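Local atomic coordinates of microcin B17-processing protein McbD (Escherichia coli str. K-12 substr. MG1655, PDB entry 6GRH), a protein that is needed to process the inactive precursor of microcin B17 into the active antibiotic peptide and belongs to the YcaO cyclodehydratase family. Residues K240-L245 / R288-C293; F114-L119 / I338-A343; L174-L179 / I216-A221. The protein carries 1 engineered substitution. All blocks are in the same frame, centred on the assembly; numbering follows the deposited sequence. Where two conformers were deposited one is given.

Contact 2 joins residues distant in sequence: strand 108-115 pairs with strand 339-347 in an antiparallel sheet, and the segments of the other two contacts fall between them along the chain, those of contact 3 preceding those of contact 1. Both involve a mixed sheet: contact 1 uses one of its two outermost strands, 241-248, and contact 3 the loop leaving strand 210-215. Their centres are 19 Å apart and they touch through Leu245, whose CD2 is 3.9 Å from Leu174 CB. Contact 2 lies about 17 Å from contact 1 and about 9 Å from contact 3 (nearest atoms). It alone touches the partner subunit McbB, so contacts 1 and 3 are internal while it also joins an interface.

Contact 1: residues K240-L245 / R288-C293; sequences KYSTGL and RHFMSC
Tyr241 and Phe290 meet where strand 241-248, an outermost strand of the five-stranded mixed sheet in this YcaO-family protein, faces the C-terminal end of helix 285-292. It is a strand-on-helix packing contact: the short axes approach to 10.1 Å with their directions 128° apart, and no hydrogen bond joins the two segments.

The apolar part centres on Phe290, whose ring reaches across to the strand. Its atom CE1 lies 3.9 Å from Tyr241 CE2, the two side chains crossing at about a right angle. The same CE1 of Phe290 is 4.1 Å from Thr243 CG2, so one corner of the ring meets both side chains. Ser242 OG stands at the ring edge, near its plane, 4.4 Å from Phe290 CZ. Helix 251-275 adjoins Ser242, and the C-terminal Pro396 packs on Phe290.

Several polar groups have partners in other parts of the chain. Tyr241 OH hydrogen-bonds to Pro394 O, and Thr243 OG1 to Thr228 O on the adjoining strand; Cys293 O accepts from Ser298 OG. Within segment 288-293, His289 O accepts two bonds at the helix end, from Ser292 OG at 2.9 Å and from Cys293 N at 3.2 Å. The Ser292 donor is tilted 17° from the carbonyl plane.

Past the last helical residues, the carbonyl of Cys293 meets Tyr241: Cys293 O approaches the tyrosine ring obliquely, 3.4 Å from Tyr241 CD2.

Contact 2: residues F114-L119 / I338-A343; sequences FNLFSL and IFVYYA
Phe114 and Val340 form an antiparallel hydrogen-bonded pair that joins strand 108-115 to strand 339-347. Val340 N donates to Phe114 O at 2.8 Å, nearly in line with the carbonyl, while Phe114 N returns a bond to Val340 O. Asn115 and Phe339 make the neighbouring non-hydrogen-bonded pair, and Leu116 N to Ile338 O, also 2.8 Å and nearly straight at 172°, extends the pairing past the end of the strand.

Followed outward from CB, Phe114 holds CG between its backbone N and carbonyl carbon (chi1 59°), which starts the side chain off beside that of Val340, pointing the same way. Farther along the ring, CD2 meets Tyr342 CD1 at 3.6 Å and CE1 meets Val340 CG2. CE2 lies near both Tyr342 CD1 and Val340 CB. At the tip, CZ touches both CB and CG1 of Val340. Val340 CB sits over one face of this ring, 3.9 Å from its centroid, a CH-pi contact; the Tyr342 ring is oblique, its plane turned 47°.

Beyond Phe114, Leu116 sends CD1 to Val340 CG2 and CD2 to Ile338 CG2. Ile338 CD1 comes to the Phe117 ring edge, 3.6 Å from Phe117 CZ. The chain turns there through an Asx motif: Asn115 OD1 receives Phe117 N and Ser118 N from opposite faces of its amide plane, while ND2 is hydrogen-bonded to Asp336 O.

Ser35 OG of the McbB chain is hydrogen-bonded to Tyr342 OH. Backbone bonds thus set the register, while apolar side chains link the sheet to McbB through Phe114 and Tyr342, and to helix 327-334 through Leu116, Phe117 and Ile338.

Contact 3: residues L174-L179 / I216-A221; sequences LLLYWL and ITLPGA
Tyr177 and Ile216 are brought together by their first torsions. In Tyr177, CG is anti to the backbone N (chi1 169°); in Ile216, CG1 lies between the backbone N and the carbonyl carbon (chi1 60°), which leaves CG2 anti to the carbonyl carbon. That methyl sits over one face of the tyrosine ring, 3.5 Å above its plane and offset toward the rim. The CH-pi distance from Ile216 CG2 to the Tyr177 ring centroid is 3.9 Å. Tyr177 CD1 is the ring atom closest to Ile216 CG2, at 3.6 Å.

The other branch of Ile216 runs to the helix backbone, where its CD1 lies 3.6 Å from Leu174 CA. Ile216 therefore spans one helical turn, from Leu174 to Tyr177.

This packing sets helix 157-180 against the loop that connects antiparallel neighbours 210-215 and 224-231 of the mixed sheet. The loop reverses in a type II beta turn from Leu218 to Ala221, closed by Ala221 N to Leu218 O at 3.0 Å; Gly220, its third residue, has the positive phi (82°) of that position. Ser173 OG accepts from Leu218 N, and Thr306 OG1 is hydrogen-bonded to Tyr177 OH.

On the same helix, Leu176 was modelled in two conformers. In the one given, Leu176 CD2 lies 3.9 Å from Pro219 CD, tip to tip, and 4.0 Å from Leu218 CD2, so this patch is less certain than that of Ile216.

Contact 1: residues K240-L245 / R288-C293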
loop_
_atom_site.group_PDB
_atom_site.type_symbol
_atom_site.label_atom_id
_atom_site.label_comp_id
_atom_site.label_asym_id
_atom_site.label_seq_id
_atom_site.Cartn_x
_atom_site.Cartn_y
_atom_site.Cartn_z
ATOM N N LYS E 240 -18.544 42.177 9.459
ATOM C CA LYS E 240 -18.363 43.561 9.836
ATOM C C LYS E 240 -17.974 43.696 11.309
ATOM O O LYS E 240 -17.443 44.736 11.714
ATOM C CB LYS E 240 -19.661 44.339 9.602
ATOM C CG LYS E 240 -20.310 44.141 8.231
ATOM C CD LYS E 240 -19.378 44.508 7.090
ATOM C CE LYS E 240 -20.123 44.476 5.765
ATOM N NZ LYS E 240 -19.235 44.811 4.630
ATOM N N TYR E 241 -18.271 42.661 12.096
ATOM C CA TYR E 241 -18.091 42.670 13.539
ATOM C C TYR E 241 -17.872 41.251 14.028
ATOM O O TYR E 241 -18.534 40.325 13.557
ATOM C CB TYR E 241 -19.322 43.285 14.246
ATOM C CG TYR E 241 -19.428 43.011 15.738
ATOM C CD1 TYR E 241 -18.633 43.696 16.649
ATOM C CD2 TYR E 241 -20.321 42.069 16.233
ATOM C CE1 TYR E 241 -18.717 43.450 18.014
ATOM C CE2 TYR E 241 -20.412 41.805 17.592
ATOM C CZ TYR E 241 -19.601 42.498 18.489
ATOM O OH TYR E 241 -19.685 42.240 19.862
ATOM N N SER E 242 -16.963 41.081 14.988
ATOM C CA SER E 242 -16.866 39.808 15.700
ATOM C C SER E 242 -16.261 40.024 17.067
ATOM O O SER E 242 -15.768 41.110 17.380
ATOM C CB SER E 242 -16.055 38.786 14.889
ATOM O OG SER E 242 -16.237 37.498 15.430
ATOM N N THR E 243 -16.313 38.993 17.892
ATOM C CA THR E 243 -15.826 39.112 19.253
ATOM C C THR E 243 -15.350 37.777 19.758
ATOM O O THR E 243 -15.757 36.743 19.254
ATOM C CB THR E 243 -16.898 39.719 20.206
ATOM O OG1 THR E 243 -16.379 39.820 21.542
ATOM C CG2 THR E 243 -18.150 38.893 20.248
ATOM N N GLY E 244 -14.452 37.823 20.725
ATOM C CA GLY E 244 -13.977 36.645 21.420
ATOM C C GLY E 244 -13.778 36.974 22.880
ATOM O O GLY E 244 -13.500 38.122 23.243
ATOM N N LEU E 245 -13.924 35.962 23.717
ATOM C CA LEU E 245 -13.824 36.130 25.145
ATOM C C LEU E 245 -13.230 34.878 25.764
ATOM O O LEU E 245 -13.619 33.758 25.417
ATOM C CB LEU E 245 -15.207 36.369 25.730
ATOM C CG LEU E 245 -15.328 36.496 27.253
ATOM C CD1 LEU E 245 -14.572 37.711 27.778
ATOM C CD2 LEU E 245 -16.797 36.601 27.600
ATOM N N ARG E 288 -29.014 33.492 15.939
ATOM C CA ARG E 288 -29.817 34.436 15.140
ATOM C C ARG E 288 -29.559 35.876 15.580
ATOM O O ARG E 288 -29.311 36.750 14.758
ATOM C CB ARG E 288 -31.328 34.104 15.224
ATOM C CG ARG E 288 -32.210 34.819 14.197
ATOM C CD ARG E 288 -33.677 34.372 14.233
ATOM N NE ARG E 288 -33.791 32.927 14.045
ATOM C CZ ARG E 288 -34.120 32.013 14.974
ATOM N NH1 ARG E 288 -34.487 32.336 16.226
ATOM N NH2 ARG E 288 -34.138 30.731 14.615
ATOM N N HIS E 289 -29.600 36.116 16.885
ATOM C CA HIS E 289 -29.310 37.450 17.420
ATOM C C HIS E 289 -27.875 37.891 17.060
ATOM O O HIS E 289 -27.660 39.010 16.596
ATOM C CB HIS E 289 -29.517 37.488 18.941
ATOM C CG HIS E 289 -29.120 38.788 19.569
ATOM N ND1 HIS E 289 -29.874 39.934 19.435
ATOM C CD2 HIS E 289 -28.030 39.138 20.300
ATOM C CE1 HIS E 289 -29.278 40.929 20.070
ATOM N NE2 HIS E 289 -28.165 40.471 20.614
ATOM N N PHE E 290 -26.904 37.004 17.238
ATOM C CA PHE E 290 -25.516 37.362 16.907
ATOM C C PHE E 290 -25.356 37.757 15.443
ATOM O O PHE E 290 -24.656 38.714 15.144
ATOM C CB PHE E 290 -24.540 36.225 17.214
ATOM C CG PHE E 290 -23.094 36.622 17.068
ATOM C CD1 PHE E 290 -22.563 37.659 17.848
ATOM C CD2 PHE E 290 -22.254 35.964 16.177
ATOM C CE1 PHE E 290 -21.231 38.028 17.739
ATOM C CE2 PHE E 290 -20.909 36.326 16.072
ATOM C CZ PHE E 290 -20.401 37.361 16.852
ATOM N N MET E 291 -26.007 37.010 14.540
ATOM C CA MET E 291 -25.969 37.315 13.105
ATOM C C MET E 291 -26.532 38.691 12.782
ATOM O O MET E 291 -25.964 39.395 11.955
ATOM C CB MET E 291 -26.702 36.259 12.266
ATOM C CG MET E 291 -26.502 36.461 10.765
ATOM S SD MET E 291 -27.125 35.138 9.693
ATOM C CE MET E 291 -26.352 33.708 10.433
ATOM N N SER E 292 -27.613 39.090 13.453
ATOM C CA SER E 292 -28.186 40.436 13.253
ATOM C C SER E 292 -27.295 41.558 13.831
ATOM O O SER E 292 -27.480 42.725 13.491
ATOM C CB SER E 292 -29.585 40.524 13.845
ATOM O OG SER E 292 -29.529 40.710 15.250
ATOM N N CYS E 293 -26.361 41.204 14.719
ATOM C CA CYS E 293 -25.331 42.144 15.225
ATOM C C CYS E 293 -24.070 42.276 14.347
ATOM O O CYS E 293 -23.149 43.043 14.693
ATOM C CB CYS E 293 -24.909 41.735 16.646
ATOM S SG CYS E 293 -26.221 41.849 17.875
#

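Contact 2: residues F114-L119 / I338-A343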
loop_
_atom_site.group_PDB
_atom_site.type_symbol
_atom_site.label_atom_id
_atom_site.label_comp_id
_atom_site.label_asym_id
_atom_site.label_seq_id
_atom_site.Cartn_x
_atom_site.Cartn_y
_atom_site.Cartn_z
ATOM N N PHE E 114 -23.882 20.105 44.280
ATOM C CA PHE E 114 -23.259 20.396 45.568
ATOM C C PHE E 114 -22.831 21.844 45.646
ATOM O O PHE E 114 -22.566 22.470 44.622
ATOM C CB PHE E 114 -22.091 19.438 45.858
ATOM C CG PHE E 114 -20.977 19.464 44.840
ATOM C CD1 PHE E 114 -19.916 20.379 44.959
ATOM C CD2 PHE E 114 -20.936 18.534 43.811
ATOM C CE1 PHE E 114 -18.870 20.382 44.038
ATOM C CE2 PHE E 114 -19.897 18.543 42.892
ATOM C CZ PHE E 114 -18.855 19.462 43.016
ATOM N N ASN E 115 -22.785 22.378 46.862
ATOM C CA ASN E 115 -22.330 23.744 47.093
ATOM C C ASN E 115 -20.830 23.825 46.784
ATOM O O ASN E 115 -20.034 23.033 47.294
ATOM C CB ASN E 115 -22.638 24.167 48.545
ATOM C CG ASN E 115 -22.193 25.595 48.866
ATOM O OD1 ASN E 115 -21.003 25.870 49.060
ATOM N ND2 ASN E 115 -23.153 26.502 48.954
ATOM N N LEU E 116 -20.454 24.789 45.951
ATOM C CA LEU E 116 -19.074 24.942 45.483
ATOM C C LEU E 116 -18.033 25.046 46.621
ATOM O O LEU E 116 -16.905 24.570 46.477
ATOM C CB LEU E 116 -18.967 26.179 44.582
ATOM C CG LEU E 116 -17.608 26.539 43.971
ATOM C CD1 LEU E 116 -17.148 25.446 43.040
ATOM C CD2 LEU E 116 -17.682 27.864 43.211
ATOM N N PHE E 117 -18.426 25.648 47.734
ATOM C CA PHE E 117 -17.504 25.926 48.834
ATOM C C PHE E 117 -17.541 24.878 49.951
ATOM O O PHE E 117 -16.488 24.467 50.438
ATOM C CB PHE E 117 -17.794 27.307 49.405
ATOM C CG PHE E 117 -17.955 28.365 48.353
ATOM C CD1 PHE E 117 -16.869 28.758 47.593
ATOM C CD2 PHE E 117 -19.195 28.948 48.115
ATOM C CE1 PHE E 117 -17.011 29.730 46.613
ATOM C CE2 PHE E 117 -19.348 29.917 47.140
ATOM C CZ PHE E 117 -18.252 30.316 46.392
ATOM N N SER E 118 -18.730 24.459 50.370
ATOM C CA SER E 118 -18.870 23.507 51.489
ATOM C C SER E 118 -18.921 22.036 51.048
ATOM O O SER E 118 -18.803 21.143 51.887
ATOM C CB SER E 118 -20.143 23.825 52.281
ATOM O OG SER E 118 -21.291 23.436 51.552
ATOM N N LEU E 119 -19.111 21.797 49.745
ATOM C CA LEU E 119 -19.405 20.472 49.188
ATOM C C LEU E 119 -20.691 19.827 49.728
ATOM O O LEU E 119 -20.903 18.632 49.521
ATOM C CB LEU E 119 -18.204 19.510 49.315
ATOM C CG LEU E 119 -16.868 20.077 48.821
ATOM C CD1 LEU E 119 -15.796 19.000 48.903
ATOM C CD2 LEU E 119 -16.992 20.629 47.402
ATOM N N ILE E 338 -23.429 29.328 45.500
ATOM C CA ILE E 338 -22.915 28.925 44.198
ATOM C C ILE E 338 -22.860 27.403 44.227
ATOM O O ILE E 338 -22.282 26.807 45.151
ATOM C CB ILE E 338 -21.523 29.507 43.883
ATOM C CG1 ILE E 338 -21.517 31.021 44.069
ATOM C CG2 ILE E 338 -21.116 29.167 42.451
ATOM C CD1 ILE E 338 -20.202 31.698 43.711
ATOM N N PHE E 339 -23.451 26.794 43.206
ATOM C CA PHE E 339 -23.705 25.365 43.172
ATOM C C PHE E 339 -23.123 24.764 41.915
ATOM O O PHE E 339 -23.005 25.435 40.888
ATOM C CB PHE E 339 -25.223 25.105 43.243
ATOM C CG PHE E 339 -25.858 25.783 44.398
ATOM C CD1 PHE E 339 -25.676 25.284 45.676
ATOM C CD2 PHE E 339 -26.520 26.995 44.229
ATOM C CE1 PHE E 339 -26.184 25.955 46.771
ATOM C CE2 PHE E 339 -27.051 27.654 45.308
ATOM C CZ PHE E 339 -26.887 27.136 46.587
ATOM N N VAL E 340 -22.759 23.495 42.016
ATOM C CA VAL E 340 -22.247 22.751 40.907
ATOM C C VAL E 340 -23.241 21.640 40.605
ATOM O O VAL E 340 -23.346 20.678 41.369
ATOM C CB VAL E 340 -20.884 22.132 41.249
ATOM C CG1 VAL E 340 -20.321 21.417 40.043
ATOM C CG2 VAL E 340 -19.908 23.190 41.770
ATOM N N TYR E 341 -23.959 21.768 39.485
ATOM C CA TYR E 341 -24.655 20.634 38.913
ATOM C C TYR E 341 -23.613 19.714 38.346
ATOM O O TYR E 341 -22.631 20.176 37.727
ATOM C CB TYR E 341 -25.595 21.045 37.780
ATOM C CG TYR E 341 -25.973 19.895 36.895
ATOM C CD1 TYR E 341 -26.942 18.990 37.283
ATOM C CD2 TYR E 341 -25.352 19.710 35.671
ATOM C CE1 TYR E 341 -27.307 17.934 36.471
ATOM C CE2 TYR E 341 -25.670 18.630 34.849
ATOM C CZ TYR E 341 -26.653 17.745 35.243
ATOM O OH TYR E 341 -26.972 16.679 34.426
ATOM N N TYR E 342 -23.827 18.414 38.505
ATOM C CA TYR E 342 -22.879 17.440 37.951
ATOM C C TYR E 342 -23.589 16.193 37.483
ATOM O O TYR E 342 -24.666 15.835 37.989
ATOM C CB TYR E 342 -21.771 17.112 38.974
ATOM C CG TYR E 342 -22.261 16.312 40.138
ATOM C CD1 TYR E 342 -22.833 16.932 41.230
ATOM C CD2 TYR E 342 -22.196 14.922 40.120
ATOM C CE1 TYR E 342 -23.333 16.186 42.290
ATOM C CE2 TYR E 342 -22.684 14.168 41.166
ATOM C CZ TYR E 342 -23.269 14.788 42.233
ATOM O OH TYR E 342 -23.756 14.020 43.276
ATOM N N ALA E 343 -23.002 15.578 36.460
ATOM C CA ALA E 343 -23.405 14.265 35.965
ATOM C C ALA E 343 -22.123 13.569 35.482
ATOM O O ALA E 343 -21.098 14.229 35.186
ATOM C CB ALA E 343 -24.387 14.384 34.836
#

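Contact 3: residues L174-L179 / I216-A221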
loop_
_atom_site.group_PDB
_atom_site.type_symbol
_atom_site.label_atom_id
_atom_site.label_comp_id
_atom_site.label_asym_id
_atom_site.label_seq_id
_atom_site.Cartn_x
_atom_site.Cartn_y
_atom_site.Cartn_z
ATOM N N LEU E 174 -18.722 39.544 31.321
ATOM C CA LEU E 174 -19.240 40.128 30.090
ATOM C C LEU E 174 -20.537 40.906 30.321
ATOM O O LEU E 174 -20.719 41.976 29.738
ATOM C CB LEU E 174 -19.489 39.029 29.062
ATOM C CG LEU E 174 -20.155 39.439 27.742
ATOM C CD1 LEU E 174 -19.281 40.384 26.920
ATOM C CD2 LEU E 174 -20.529 38.209 26.944
ATOM N N LEU E 175 -21.443 40.340 31.120
ATOM C CA LEU E 175 -22.702 41.011 31.454
ATOM C C LEU E 175 -22.498 42.301 32.233
ATOM O O LEU E 175 -23.154 43.294 31.942
ATOM C CB LEU E 175 -23.641 40.092 32.229
ATOM C CG LEU E 175 -24.245 38.973 31.389
ATOM C CD1 LEU E 175 -24.717 37.818 32.269
ATOM C CD2 LEU E 175 -25.378 39.488 30.520
ATOM N N LEU E 176 -21.594 42.298 33.209
ATOM C CA LEU E 176 -21.284 43.527 33.941
ATOM C C LEU E 176 -20.690 44.598 33.011
ATOM O O LEU E 176 -21.093 45.765 33.066
ATOM C CB LEU E 176 -20.353 43.269 35.121
ATOM C CG LEU E 176 -20.333 44.471 36.069
ATOM C CD1 LEU E 176 -21.687 44.628 36.748
ATOM C CD2 LEU E 176 -19.227 44.358 37.105
ATOM N N TYR E 177 -19.763 44.185 32.147
ATOM C CA TYR E 177 -19.190 45.076 31.116
ATOM C C TYR E 177 -20.260 45.613 30.164
ATOM O O TYR E 177 -20.313 46.822 29.895
ATOM C CB TYR E 177 -18.133 44.349 30.298
ATOM C CG TYR E 177 -17.689 45.094 29.060
ATOM C CD1 TYR E 177 -16.913 46.237 29.159
ATOM C CD2 TYR E 177 -18.044 44.661 27.805
ATOM C CE1 TYR E 177 -16.495 46.929 28.032
ATOM C CE2 TYR E 177 -17.641 45.339 26.670
ATOM C CZ TYR E 177 -16.862 46.466 26.785
ATOM O OH TYR E 177 -16.460 47.127 25.661
ATOM N N TRP E 178 -21.103 44.710 29.669
ATOM C CA TRP E 178 -22.233 45.090 28.823
ATOM C C TRP E 178 -23.105 46.163 29.497
ATOM O O TRP E 178 -23.351 47.221 28.914
ATOM C CB TRP E 178 -23.079 43.863 28.497
ATOM C CG TRP E 178 -24.359 44.152 27.761
ATOM C CD1 TRP E 178 -25.631 43.840 28.164
ATOM C CD2 TRP E 178 -24.486 44.780 26.490
ATOM N NE1 TRP E 178 -26.533 44.222 27.213
ATOM C CE2 TRP E 178 -25.861 44.806 26.174
ATOM C CE3 TRP E 178 -23.567 45.313 25.572
ATOM C CZ2 TRP E 178 -26.347 45.357 24.986
ATOM C CZ3 TRP E 178 -24.052 45.855 24.379
ATOM C CH2 TRP E 178 -25.430 45.878 24.104
ATOM N N LEU E 179 -23.516 45.910 30.737
ATOM C CA LEU E 179 -24.456 46.798 31.430
ATOM C C LEU E 179 -23.879 48.154 31.836
ATOM O O LEU E 179 -24.581 49.155 31.763
ATOM C CB LEU E 179 -25.057 46.097 32.649
ATOM C CG LEU E 179 -25.936 44.898 32.272
ATOM C CD1 LEU E 179 -26.213 44.008 33.478
ATOM C CD2 LEU E 179 -27.230 45.331 31.600
ATOM N N ILE E 216 -11.845 42.785 30.924
ATOM C CA ILE E 216 -13.141 43.077 31.544
ATOM C C ILE E 216 -13.409 42.240 32.803
ATOM O O ILE E 216 -14.541 42.183 33.254
ATOM C CB ILE E 216 -14.320 42.895 30.552
ATOM C CG1 ILE E 216 -14.382 41.456 30.014
ATOM C CG2 ILE E 216 -14.215 43.890 29.406
ATOM C CD1 ILE E 216 -15.763 41.055 29.539
ATOM N N THR E 217 -12.376 41.624 33.387
ATOM C CA THR E 217 -12.527 40.778 34.568
ATOM C C THR E 217 -13.401 41.438 35.641
ATOM O O THR E 217 -13.214 42.609 35.906
ATOM C CB THR E 217 -11.153 40.547 35.196
ATOM O OG1 THR E 217 -10.226 40.220 34.159
ATOM C CG2 THR E 217 -11.205 39.440 36.251
ATOM N N LEU E 218 -14.315 40.691 36.268
ATOM C CA LEU E 218 -15.091 41.212 37.401
ATOM C C LEU E 218 -14.136 41.937 38.350
ATOM O O LEU E 218 -13.075 41.390 38.650
ATOM C CB LEU E 218 -15.760 40.096 38.197
ATOM C CG LEU E 218 -17.033 39.468 37.641
ATOM C CD1 LEU E 218 -17.557 38.468 38.648
ATOM C CD2 LEU E 218 -18.076 40.517 37.343
ATOM N N PRO E 219 -14.479 43.168 38.767
ATOM C CA PRO E 219 -13.595 43.951 39.655
ATOM C C PRO E 219 -13.167 43.208 40.920
ATOM O O PRO E 219 -13.990 42.581 41.593
ATOM C CB PRO E 219 -14.447 45.168 39.993
ATOM C CG PRO E 219 -15.186 45.383 38.714
ATOM C CD PRO E 219 -15.550 44.015 38.218
ATOM N N GLY E 220 -11.866 43.240 41.198
ATOM C CA GLY E 220 -11.315 42.589 42.379
ATOM C C GLY E 220 -11.084 41.103 42.219
ATOM O O GLY E 220 -10.449 40.504 43.070
ATOM N N ALA E 221 -11.575 40.494 41.139
ATOM C CA ALA E 221 -11.395 39.061 40.931
ATOM C C ALA E 221 -9.958 38.766 40.462
ATOM O O ALA E 221 -9.354 39.578 39.756
ATOM C CB ALA E 221 -12.394 38.520 39.903
#